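Side-chain contacts in Phi class glutathione transferase GSTF1 (Populus tremula x Populus tremuloides, PDB 4RI6), which binds glutathione and probably catalyses its conjugation to electrophilic substrates, with release of a halide and a proton: residues L23-V28 and K86-T91; H119-L122 and P127-E130; D174-S179 and Y184-R189. One frame throughout, in Å; residues are numbered along the deposited sequence.

Contact 1 of 3, residues L23-V28 and K86-T91; sequences LIEKDV and KSLYGT. Unlike the reference sequence in segment 86-91: Lys86 (reference Arg).
A buried, mostly apolar contact sets Leu88 against Glu25 and Lys26, where helix 14-25 of the thioredoxin-like N-terminal domain ends beside the loop leading into helix 93-122. It illustrates how long polar side chains can lend their carbon stems to a protein interior while their charged ends are held by polar partners. With CG swung opposite the backbone N (chi1 -176°), Leu88 carries CD2 to within 3.9 Å of Glu25 CB. The same methyl lies 4.1 Å from Lys26 CD, the lysine stem passing the leucine at a slant. Lys26 is bent at chi2 and again at chi3 (-59° and -55°), and this double kink curls its end toward the loop, where NZ comes to 3.9 Å from Lys86 CA. The ammonium is gripped by two backbone carbonyls, those of Lys83 and Asn85, while Glu25 OE1 accepts from Asn85 ND2 and OE2 forms a salt bridge with Arg202 NE and a hydrogen bond with Ser204 OG, near the start of helix 203-214. Just beyond, a Schellman motif closes helix 14-25, Asp27 taking positive phi and Val28 N bonding to Leu23 O at 2.9 Å. Helix 69-79 borders the contact, with Ile76 touching Lys26 and Cys77 touching Leu88, while Phe162, from the loop before helix 164-179, packs on both Glu25 and Leu88.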
ATOM      1  N   LEU A  23      -6.188  -3.094  16.941  1.00 20.87           N
ATOM      2  CA  LEU A  23      -7.133  -2.703  17.972  1.00 22.56           C
ATOM      3  C   LEU A  23      -6.651  -3.171  19.336  1.00 22.85           C
ATOM      4  O   LEU A  23      -6.726  -2.441  20.316  1.00 23.70           O
ATOM      5  CB  LEU A  23      -8.519  -3.270  17.666  1.00 23.17           C
ATOM      6  CG  LEU A  23      -9.212  -2.608  16.475  1.00 23.63           C
ATOM      7  CD1 LEU A  23     -10.358  -3.453  15.989  1.00 23.04           C
ATOM      8  CD2 LEU A  23      -9.702  -1.237  16.882  1.00 24.02           C
ATOM      9  N   ILE A  24      -6.141  -4.395  19.394  1.00 22.25           N
ATOM     10  CA  ILE A  24      -5.734  -4.976  20.670  1.00 22.29           C
ATOM     11  C   ILE A  24      -4.465  -4.289  21.199  1.00 23.05           C
ATOM     12  O   ILE A  24      -4.393  -3.947  22.378  1.00 24.22           O
ATOM     13  CB  ILE A  24      -5.521  -6.485  20.536  1.00 22.39           C
ATOM     14  CG1 ILE A  24      -6.863  -7.176  20.274  1.00 22.69           C
ATOM     15  CG2 ILE A  24      -4.894  -7.043  21.803  1.00 22.74           C
ATOM     16  CD1 ILE A  24      -6.749  -8.605  19.758  1.00 23.55           C
ATOM     17  N   GLU A  25      -3.488  -4.054  20.322  1.00 23.34           N
ATOM     18  CA  GLU A  25      -2.320  -3.266  20.685  1.00 23.78           C
ATOM     19  C   GLU A  25      -2.712  -1.896  21.196  1.00 24.72           C
ATOM     20  O   GLU A  25      -2.099  -1.378  22.132  1.00 26.36           O
ATOM     21  CB  GLU A  25      -1.383  -3.111  19.484  1.00 24.09           C
ATOM     22  CG  GLU A  25      -0.618  -4.382  19.115  1.00 25.44           C
ATOM     23  CD  GLU A  25       0.601  -4.666  20.000  1.00 26.38           C
ATOM     24  OE1 GLU A  25       1.151  -3.727  20.617  1.00 27.40           O
ATOM     25  OE2 GLU A  25       1.023  -5.841  20.054  1.00 25.97           O
ATOM     26  N   LYS A  26      -3.727  -1.298  20.572  1.00 24.79           N
ATOM     27  CA  LYS A  26      -4.137   0.048  20.954  1.00 24.72           C
ATOM     28  C   LYS A  26      -5.153   0.079  22.086  1.00 26.72           C
ATOM     29  O   LYS A  26      -5.596   1.161  22.466  1.00 27.07           O
ATOM     30  CB  LYS A  26      -4.701   0.790  19.740  1.00 24.24           C
ATOM     31  CG  LYS A  26      -3.644   1.024  18.678  1.00 23.59           C
ATOM     32  CD  LYS A  26      -2.453   1.839  19.183  1.00 24.23           C
ATOM     33  CE  LYS A  26      -2.854   3.178  19.788  1.00 24.42           C
ATOM     34  NZ  LYS A  26      -1.677   4.019  20.166  1.00 24.16           N
ATOM     35  N   ASP A  27      -5.506  -1.092  22.622  1.00 28.42           N
ATOM     36  CA  ASP A  27      -6.432  -1.196  23.748  1.00 30.04           C
ATOM     37  C   ASP A  27      -7.786  -0.589  23.385  1.00 29.45           C
ATOM     38  O   ASP A  27      -8.424   0.047  24.209  1.00 30.94           O
ATOM     39  CB  ASP A  27      -5.822  -0.497  24.978  1.00 33.36           C
ATOM     40  CG  ASP A  27      -6.619  -0.717  26.250  1.00 37.47           C
ATOM     41  OD1 ASP A  27      -7.296  -1.761  26.367  1.00 38.40           O
ATOM     42  OD2 ASP A  27      -6.566   0.179  27.127  1.00 38.89           O
ATOM     43  N   VAL A  28      -8.203  -0.754  22.133  1.00 28.40           N
ATOM     44  CA  VAL A  28      -9.472  -0.201  21.682  1.00 29.31           C
ATOM     45  C   VAL A  28     -10.542  -1.272  21.710  1.00 30.12           C
ATOM     46  O   VAL A  28     -10.433  -2.270  21.002  1.00 30.39           O
ATOM     47  CB  VAL A  28      -9.364   0.368  20.274  1.00 28.88           C
ATOM     48  CG1 VAL A  28     -10.714   0.895  19.809  1.00 28.92           C
ATOM     49  CG2 VAL A  28      -8.326   1.466  20.255  1.00 29.18           C
ATOM     50  N   LYS A  86       1.543   3.266  22.637  1.00 27.97           N
ATOM     51  CA  LYS A  86       1.647   4.603  22.061  1.00 29.09           C
ATOM     52  C   LYS A  86       2.604   4.674  20.875  1.00 28.55           C
ATOM     53  O   LYS A  86       2.456   5.538  20.008  1.00 29.98           O
ATOM     54  CB  LYS A  86       2.095   5.606  23.120  1.00 32.04           C
ATOM     55  CG  LYS A  86       1.162   5.677  24.311  1.00 34.84           C
ATOM     56  CD  LYS A  86       1.410   6.912  25.142  1.00 37.59           C
ATOM     57  CE  LYS A  86       0.599   6.884  26.418  1.00 40.02           C
ATOM     58  NZ  LYS A  86       0.702   8.167  27.160  1.00 42.05           N
ATOM     59  N   SER A  87       3.591   3.784  20.831  1.00 27.32           N
ATOM     60  CA  SER A  87       4.640   3.882  19.825  1.00 27.32           C
ATOM     61  C   SER A  87       4.354   3.057  18.575  1.00 25.38           C
ATOM     62  O   SER A  87       5.203   2.992  17.689  1.00 25.54           O
ATOM     63  CB  SER A  87       5.978   3.432  20.403  1.00 28.23           C
ATOM     64  OG  SER A  87       6.036   2.016  20.452  1.00 30.58           O
ATOM     65  N   LEU A  88       3.176   2.441  18.486  1.00 23.08           N
ATOM     66  CA  LEU A  88       2.936   1.441  17.439  1.00 23.19           C
ATOM     67  C   LEU A  88       3.196   1.995  16.037  1.00 23.01           C
ATOM     68  O   LEU A  88       3.756   1.300  15.185  1.00 22.98           O
ATOM     69  CB  LEU A  88       1.508   0.885  17.540  1.00 22.08           C
ATOM     70  CG  LEU A  88       1.150  -0.248  16.566  1.00 21.41           C
ATOM     71  CD1 LEU A  88       2.020  -1.500  16.784  1.00 22.15           C
ATOM     72  CD2 LEU A  88      -0.320  -0.614  16.689  1.00 21.25           C
ATOM     73  N   TYR A  89       2.797   3.241  15.801  1.00 23.20           N
ATOM     74  CA  TYR A  89       3.037   3.893  14.509  1.00 23.14           C
ATOM     75  C   TYR A  89       3.834   5.175  14.750  1.00 24.30           C
ATOM     76  O   TYR A  89       3.624   6.208  14.106  1.00 25.37           O
ATOM     77  CB  TYR A  89       1.713   4.164  13.781  1.00 23.07           C
ATOM     78  CG  TYR A  89       1.724   3.872  12.280  1.00 23.09           C
ATOM     79  CD1 TYR A  89       2.697   4.401  11.439  1.00 23.40           C
ATOM     80  CD2 TYR A  89       0.735   3.079  11.708  1.00 23.58           C
ATOM     81  CE1 TYR A  89       2.684   4.141  10.077  1.00 22.89           C
ATOM     82  CE2 TYR A  89       0.727   2.798  10.357  1.00 22.76           C
ATOM     83  CZ  TYR A  89       1.686   3.338   9.540  1.00 22.13           C
ATOM     84  OH  TYR A  89       1.632   3.058   8.190  1.00 20.92           O
ATOM     85  N   GLY A  90       4.777   5.080  15.682  1.00 25.05           N
ATOM     86  CA  GLY A  90       5.629   6.199  16.044  1.00 26.49           C
ATOM     87  C   GLY A  90       4.950   7.212  16.946  1.00 27.62           C
ATOM     88  O   GLY A  90       3.785   7.055  17.314  1.00 28.62           O
ATOM     89  N   THR A  91       5.685   8.267  17.287  1.00 27.94           N
ATOM     90  CA  THR A  91       5.172   9.312  18.169  1.00 29.26           C
ATOM     91  C   THR A  91       5.398  10.705  17.618  1.00 29.04           C
ATOM     92  O   THR A  91       5.088  11.695  18.281  1.00 30.34           O
ATOM     93  CB  THR A  91       5.834   9.243  19.540  1.00 31.44           C
ATOM     94  OG1 THR A  91       7.242   9.479  19.384  1.00 31.62           O
ATOM     95  CG2 THR A  91       5.598   7.881  20.166  1.00 31.85           C
TER

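Contact 2 of 3, residues H119-L122 and P127-E130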
ATOM      1  N   HIS A 119      -3.282 -17.502  -0.441  1.00 20.31           N
ATOM      2  CA  HIS A 119      -4.538 -17.754  -1.114  1.00 20.91           C
ATOM      3  C   HIS A 119      -4.515 -19.080  -1.876  1.00 20.76           C
ATOM      4  O   HIS A 119      -5.416 -19.897  -1.733  1.00 21.39           O
ATOM      5  CB  HIS A 119      -4.903 -16.628  -2.076  1.00 21.89           C
ATOM      6  CG  HIS A 119      -6.196 -16.885  -2.761  1.00 24.74           C
ATOM      7  ND1 HIS A 119      -6.276 -17.464  -4.005  1.00 27.07           N
ATOM      8  CD2 HIS A 119      -7.464 -16.770  -2.311  1.00 26.15           C
ATOM      9  CE1 HIS A 119      -7.546 -17.619  -4.330  1.00 27.40           C
ATOM     10  NE2 HIS A 119      -8.288 -17.214  -3.314  1.00 28.59           N
ATOM     11  N   ASP A 120      -3.473 -19.318  -2.663  1.00 20.49           N
ATOM     12  CA  ASP A 120      -3.463 -20.502  -3.510  1.00 21.69           C
ATOM     13  C   ASP A 120      -3.358 -21.784  -2.699  1.00 23.03           C
ATOM     14  O   ASP A 120      -3.927 -22.801  -3.080  1.00 24.10           O
ATOM     15  CB  ASP A 120      -2.331 -20.423  -4.520  1.00 23.61           C
ATOM     16  CG  ASP A 120      -2.579 -19.362  -5.580  1.00 25.78           C
ATOM     17  OD1 ASP A 120      -3.730 -18.869  -5.692  1.00 26.77           O
ATOM     18  OD2 ASP A 120      -1.632 -19.015  -6.309  1.00 27.53           O
ATOM     19  N   LEU A 121      -2.648 -21.725  -1.572  1.00 22.64           N
ATOM     20  CA  LEU A 121      -2.430 -22.911  -0.756  1.00 21.47           C
ATOM     21  C   LEU A 121      -3.505 -23.192   0.280  1.00 23.75           C
ATOM     22  O   LEU A 121      -3.656 -24.343   0.687  1.00 26.16           O
ATOM     23  CB  LEU A 121      -1.090 -22.816  -0.023  1.00 20.63           C
ATOM     24  CG  LEU A 121       0.139 -22.781  -0.915  1.00 21.40           C
ATOM     25  CD1 LEU A 121       1.344 -22.398  -0.109  1.00 21.52           C
ATOM     26  CD2 LEU A 121       0.329 -24.147  -1.535  1.00 22.26           C
ATOM     27  N   LEU A 122      -4.234 -22.166   0.713  1.00 22.82           N
ATOM     28  CA  LEU A 122      -5.170 -22.315   1.828  1.00 22.54           C
ATOM     29  C   LEU A 122      -6.605 -21.883   1.568  1.00 23.32           C
ATOM     30  O   LEU A 122      -7.499 -22.292   2.326  1.00 24.86           O
ATOM     31  CB  LEU A 122      -4.652 -21.539   3.033  1.00 22.70           C
ATOM     32  CG  LEU A 122      -3.297 -22.037   3.546  1.00 23.23           C
ATOM     33  CD1 LEU A 122      -2.751 -21.079   4.581  1.00 22.74           C
ATOM     34  CD2 LEU A 122      -3.400 -23.437   4.112  1.00 24.65           C
ATOM     35  N   PRO A 127      -7.134 -26.447  -7.955  1.00 26.03           N
ATOM     36  CA  PRO A 127      -5.817 -26.952  -7.538  1.00 27.81           C
ATOM     37  C   PRO A 127      -4.742 -25.900  -7.654  1.00 29.17           C
ATOM     38  O   PRO A 127      -4.890 -24.920  -8.385  1.00 29.64           O
ATOM     39  CB  PRO A 127      -5.556 -28.116  -8.506  1.00 27.71           C
ATOM     40  CG  PRO A 127      -6.944 -28.579  -8.915  1.00 27.57           C
ATOM     41  CD  PRO A 127      -7.741 -27.287  -9.008  1.00 26.73           C
ATOM     42  N   VAL A 128      -3.644 -26.106  -6.951  1.00 29.00           N
ATOM     43  CA  VAL A 128      -2.566 -25.146  -7.057  1.00 31.01           C
ATOM     44  C   VAL A 128      -1.817 -25.405  -8.352  1.00 31.07           C
ATOM     45  O   VAL A 128      -1.811 -26.517  -8.898  1.00 31.16           O
ATOM     46  CB  VAL A 128      -1.587 -25.182  -5.845  1.00 34.85           C
ATOM     47  CG1 VAL A 128      -2.346 -25.415  -4.536  1.00 35.98           C
ATOM     48  CG2 VAL A 128      -0.495 -26.225  -6.037  1.00 35.80           C
ATOM     49  N   ASP A 129      -1.238 -24.332  -8.856  1.00 31.95           N
ATOM     50  CA  ASP A 129      -0.340 -24.360  -9.981  1.00 32.92           C
ATOM     51  C   ASP A 129       1.075 -24.274  -9.394  1.00 31.36           C
ATOM     52  O   ASP A 129       1.473 -23.228  -8.892  1.00 30.38           O
ATOM     53  CB  ASP A 129      -0.655 -23.196 -10.915  1.00 35.24           C
ATOM     54  CG  ASP A 129       0.334 -23.059 -12.059  1.00 37.14           C
ATOM     55  OD1 ASP A 129       1.353 -23.779 -12.094  1.00 37.31           O
ATOM     56  OD2 ASP A 129       0.090 -22.202 -12.926  1.00 38.21           O
ATOM     57  N   GLU A 130       1.811 -25.380  -9.426  1.00 31.69           N
ATOM     58  CA  GLU A 130       3.088 -25.452  -8.712  1.00 31.36           C
ATOM     59  C   GLU A 130       4.160 -24.567  -9.345  1.00 30.42           C
ATOM     60  O   GLU A 130       5.109 -24.158  -8.675  1.00 28.95           O
ATOM     61  CB  GLU A 130       3.587 -26.897  -8.637  1.00 33.60           C
ATOM     62  CG  GLU A 130       2.785 -27.789  -7.693  1.00 35.69           C
ATOM     63  CD  GLU A 130       2.931 -27.428  -6.215  1.00 37.87           C
ATOM     64  OE1 GLU A 130       3.818 -26.633  -5.842  1.00 38.71           O
ATOM     65  OE2 GLU A 130       2.138 -27.965  -5.413  1.00 39.16           O
TER
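Val128 leans on the last turn of helix 93-122, next to Asp120 and Leu121, in the helix-loop-helix turn that joins this helix to helix 130-150. Small contacts of this kind show how one branched side chain can bridge a loop and the helix before it. From CA, the bond to CB is directed at the helix, and CB itself stands 4.3 Å from Asp120 O. At CB the chain forks. Its chi1 of -38° is skewed from a fully staggered value, with CG1 beside the backbone N and CG2 between that N and the carbonyl carbon. CG1 does the touching: it lies 3.4 Å from Asp120 O, a methyl set against a backbone oxygen. CG2 turns instead to its own side of the turn, 3.2 Å from Glu130 OE2. Ile133, one turn into the next helix, packs on Val128, Leu121 and Asp120 alike and so joins both sides of the reversal. Asp129 occupies the N-cap of helix 130-150, its OD1 making weak bonds to the backbone N of Ala131 and of Leu132. Within the helix, Asp120 OD1 receives a weak bond from His119 ND1, long at 3.4 Å though nearly straight at 166°. The apolar part of the contact comes down to one pair of methyls, Leu121 CD2 and Val128 CG1, 4.2 Å apart.

Contact 3 of 3, residues D174-S179 and Y184-R189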
ATOM      1  N   ASP A 174       2.091 -15.714   9.315  1.00 18.42           N
ATOM      2  CA  ASP A 174       1.671 -16.757  10.238  1.00 19.38           C
ATOM      3  C   ASP A 174       1.038 -17.901   9.460  1.00 20.11           C
ATOM      4  O   ASP A 174       1.263 -19.071   9.773  1.00 20.54           O
ATOM      5  CB  ASP A 174       0.695 -16.204  11.297  1.00 20.56           C
ATOM      6  CG  ASP A 174       0.579 -17.116  12.528  1.00 24.39           C
ATOM      7  OD1 ASP A 174      -0.120 -18.129  12.428  1.00 25.28           O
ATOM      8  OD2 ASP A 174       1.206 -16.850  13.581  1.00 26.24           O
ATOM      9  N   TYR A 175       0.268 -17.583   8.420  1.00 19.36           N
ATOM     10  CA  TYR A 175      -0.324 -18.661   7.643  1.00 18.95           C
ATOM     11  C   TYR A 175       0.761 -19.465   6.929  1.00 18.90           C
ATOM     12  O   TYR A 175       0.699 -20.695   6.885  1.00 19.17           O
ATOM     13  CB  TYR A 175      -1.334 -18.119   6.632  1.00 19.04           C
ATOM     14  CG  TYR A 175      -2.769 -18.026   7.130  1.00 19.75           C
ATOM     15  CD1 TYR A 175      -3.444 -19.138   7.598  1.00 20.03           C
ATOM     16  CD2 TYR A 175      -3.457 -16.819   7.083  1.00 18.93           C
ATOM     17  CE1 TYR A 175      -4.763 -19.035   8.030  1.00 20.12           C
ATOM     18  CE2 TYR A 175      -4.769 -16.711   7.510  1.00 18.80           C
ATOM     19  CZ  TYR A 175      -5.419 -17.832   7.978  1.00 19.95           C
ATOM     20  OH  TYR A 175      -6.730 -17.774   8.404  1.00 20.90           O
ATOM     21  N   LEU A 176       1.758 -18.791   6.369  1.00 18.09           N
ATOM     22  CA  LEU A 176       2.816 -19.522   5.682  1.00 18.87           C
ATOM     23  C   LEU A 176       3.606 -20.386   6.664  1.00 19.99           C
ATOM     24  O   LEU A 176       3.867 -21.556   6.387  1.00 21.20           O
ATOM     25  CB  LEU A 176       3.756 -18.560   4.939  1.00 18.81           C
ATOM     26  CG  LEU A 176       3.078 -17.885   3.742  1.00 19.09           C
ATOM     27  CD1 LEU A 176       3.986 -16.844   3.126  1.00 19.06           C
ATOM     28  CD2 LEU A 176       2.635 -18.928   2.684  1.00 21.04           C
ATOM     29  N   VAL A 177       3.969 -19.830   7.816  1.00 19.49           N
ATOM     30  CA  VAL A 177       4.796 -20.576   8.771  1.00 21.13           C
ATOM     31  C   VAL A 177       4.052 -21.762   9.381  1.00 22.04           C
ATOM     32  O   VAL A 177       4.625 -22.838   9.545  1.00 24.06           O
ATOM     33  CB  VAL A 177       5.327 -19.646   9.898  1.00 21.63           C
ATOM     34  CG1 VAL A 177       6.008 -20.424  10.998  1.00 23.25           C
ATOM     35  CG2 VAL A 177       6.320 -18.656   9.326  1.00 21.33           C
ATOM     36  N   ASN A 178       2.782 -21.572   9.724  1.00 21.07           N
ATOM     37  CA  ASN A 178       2.090 -22.544  10.568  1.00 22.74           C
ATOM     38  C   ASN A 178       1.081 -23.402   9.842  1.00 22.99           C
ATOM     39  O   ASN A 178       0.619 -24.401  10.397  1.00 24.83           O
ATOM     40  CB  ASN A 178       1.396 -21.826  11.713  1.00 24.49           C
ATOM     41  CG  ASN A 178       2.366 -21.128  12.615  1.00 27.00           C
ATOM     42  OD1 ASN A 178       2.275 -19.922  12.820  1.00 28.08           O
ATOM     43  ND2 ASN A 178       3.323 -21.873  13.137  1.00 27.35           N
ATOM     44  N   SER A 179       0.738 -23.025   8.608  1.00 23.13           N
ATOM     45  CA  SER A 179      -0.307 -23.748   7.880  1.00 23.94           C
ATOM     46  C   SER A 179       0.107 -24.214   6.479  1.00 23.85           C
ATOM     47  O   SER A 179      -0.703 -24.794   5.765  1.00 24.00           O
ATOM     48  CB  SER A 179      -1.566 -22.876   7.788  1.00 25.05           C
ATOM     49  OG  SER A 179      -2.075 -22.613   9.092  1.00 26.71           O
ATOM     50  N   TYR A 184       9.868 -22.708   5.948  1.00 21.92           N
ATOM     51  CA  TYR A 184      11.324 -22.618   5.803  1.00 21.16           C
ATOM     52  C   TYR A 184      11.782 -21.243   5.287  1.00 19.58           C
ATOM     53  O   TYR A 184      12.907 -20.820   5.538  1.00 19.42           O
ATOM     54  CB  TYR A 184      11.854 -23.712   4.857  1.00 21.31           C
ATOM     55  CG  TYR A 184      11.457 -23.567   3.397  1.00 21.34           C
ATOM     56  CD1 TYR A 184      12.218 -22.813   2.507  1.00 22.17           C
ATOM     57  CD2 TYR A 184      10.323 -24.186   2.902  1.00 21.53           C
ATOM     58  CE1 TYR A 184      11.847 -22.678   1.176  1.00 22.95           C
ATOM     59  CE2 TYR A 184       9.956 -24.058   1.566  1.00 23.82           C
ATOM     60  CZ  TYR A 184      10.719 -23.310   0.708  1.00 24.62           C
ATOM     61  OH  TYR A 184      10.353 -23.178  -0.624  1.00 27.30           O
ATOM     62  N   LEU A 185      10.922 -20.547   4.551  1.00 18.75           N
ATOM     63  CA  LEU A 185      11.287 -19.229   4.041  1.00 18.75           C
ATOM     64  C   LEU A 185      11.656 -18.285   5.176  1.00 18.74           C
ATOM     65  O   LEU A 185      12.575 -17.460   5.048  1.00 18.73           O
ATOM     66  CB  LEU A 185      10.142 -18.625   3.210  1.00 19.11           C
ATOM     67  CG  LEU A 185       9.890 -19.286   1.867  1.00 20.33           C
ATOM     68  CD1 LEU A 185       8.565 -18.842   1.309  1.00 21.67           C
ATOM     69  CD2 LEU A 185      11.041 -18.955   0.898  1.00 21.70           C
ATOM     70  N   PHE A 186      10.955 -18.440   6.293  1.00 18.61           N
ATOM     71  CA  PHE A 186      11.189 -17.637   7.485  1.00 18.76           C
ATOM     72  C   PHE A 186      12.185 -18.315   8.428  1.00 19.34           C
ATOM     73  O   PHE A 186      13.108 -17.677   8.933  1.00 20.74           O
ATOM     74  CB  PHE A 186       9.866 -17.388   8.207  1.00 18.78           C
ATOM     75  CG  PHE A 186       8.877 -16.592   7.388  1.00 18.01           C
ATOM     76  CD1 PHE A 186       8.086 -17.197   6.421  1.00 18.06           C
ATOM     77  CD2 PHE A 186       8.751 -15.226   7.580  1.00 19.02           C
ATOM     78  CE1 PHE A 186       7.178 -16.438   5.670  1.00 18.15           C
ATOM     79  CE2 PHE A 186       7.856 -14.479   6.838  1.00 18.87           C
ATOM     80  CZ  PHE A 186       7.071 -15.083   5.889  1.00 18.39           C
ATOM     81  N   THR A 187      12.016 -19.615   8.643  1.00 19.05           N
ATOM     82  CA  THR A 187      12.763 -20.275   9.712  1.00 21.28           C
ATOM     83  C   THR A 187      14.203 -20.597   9.317  1.00 21.19           C
ATOM     84  O   THR A 187      15.028 -20.769  10.195  1.00 23.17           O
ATOM     85  CB  THR A 187      12.072 -21.577  10.188  1.00 23.41           C
ATOM     86  OG1 THR A 187      12.035 -22.530   9.120  1.00 24.33           O
ATOM     87  CG2 THR A 187      10.655 -21.281  10.670  1.00 23.72           C
ATOM     88  N   SER A 188      14.511 -20.648   8.009  1.00 20.83           N
ATOM     89  CA  SER A 188      15.873 -20.953   7.532  1.00 20.36           C
ATOM     90  C   SER A 188      16.791 -19.729   7.491  1.00 20.62           C
ATOM     91  O   SER A 188      17.996 -19.852   7.247  1.00 23.17           O
ATOM     92  CB  SER A 188      15.845 -21.582   6.142  1.00 21.80           C
ATOM     93  OG  SER A 188      15.536 -20.620   5.144  1.00 23.23           O
ATOM     94  N   ARG A 189      16.220 -18.567   7.758  1.00 19.07           N
ATOM     95  CA  ARG A 189      16.944 -17.297   7.765  1.00 18.88           C
ATOM     96  C   ARG A 189      17.044 -16.841   9.221  1.00 19.28           C
ATOM     97  O   ARG A 189      16.042 -16.542   9.849  1.00 20.59           O
ATOM     98  CB  ARG A 189      16.202 -16.271   6.900  1.00 18.46           C
ATOM     99  CG  ARG A 189      16.326 -16.546   5.414  1.00 19.10           C
ATOM    100  CD  ARG A 189      15.410 -15.649   4.557  1.00 18.72           C
ATOM    101  NE  ARG A 189      15.734 -15.864   3.156  1.00 18.42           N
ATOM    102  CZ  ARG A 189      15.317 -16.893   2.429  1.00 19.08           C
ATOM    103  NH1 ARG A 189      14.438 -17.761   2.911  1.00 19.47           N
ATOM    104  NH2 ARG A 189      15.796 -17.061   1.217  1.00 18.51           N
TER
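Leu176 and Val177, neighbours on helix 164-179, meet the ring of Phe186 on the short helix 184-187 in the helical C-terminal domain of the glutathione transferase fold, an example of one aromatic side chain joining two consecutive helices. Along 174-179, Asp174 faces away and bonds Trp205 NE1 through OD2. Tyr175 gives its OH to Leu12 O and meets Phe123 edge-to-face. Leu176 then begins the contact: its CB and CD1 each lie 4.1 Å from Phe186 CE1, the two side chains crossing at about a right angle. Val177 reaches closest, with CG2 3.7 Å from Phe186 CD1 and 3.8 Å from Phe186 CG. With CG1 opposite the backbone N (chi1 172°), CG2 stands beside that N, from where it comes obliquely to the ring. An alanine in place of Phe186 takes away the ring that Leu176 CD1 and Val177 CG2 touch, and is likely to leave a gap between the helices. Within 184-189, Arg189 NH1 bonds Leu185 O at 2.9 Å, on a carbonyl lone pair, while its NE pairs with Asp145. The grip is therefore one of shape and apolar burial, with the directional bonds spent within each segment or on other parts of the chain.

In the fold
Contacts 1 and 3 are buried, whereas contact 2 lies at the surface, on the opposite side of the chain's centre from contact 1. Contact 1 ties the N-terminal domain to the loop before helix 93-122, and its carbon stems end in charges held by a salt bridge or by backbone carbonyls. Contacts 2 and 3 both fall within the C-terminal domain and touch directly, Leu122 CD2 lying 3.4 Å from Ser179 O. Each spans a short connection between successive helices, and side chains of both pack on helix 130-150. Their chemistry follows their depth: contact 3 rests on an aromatic ring, contact 2 on a pair of methyls and a backbone oxygen.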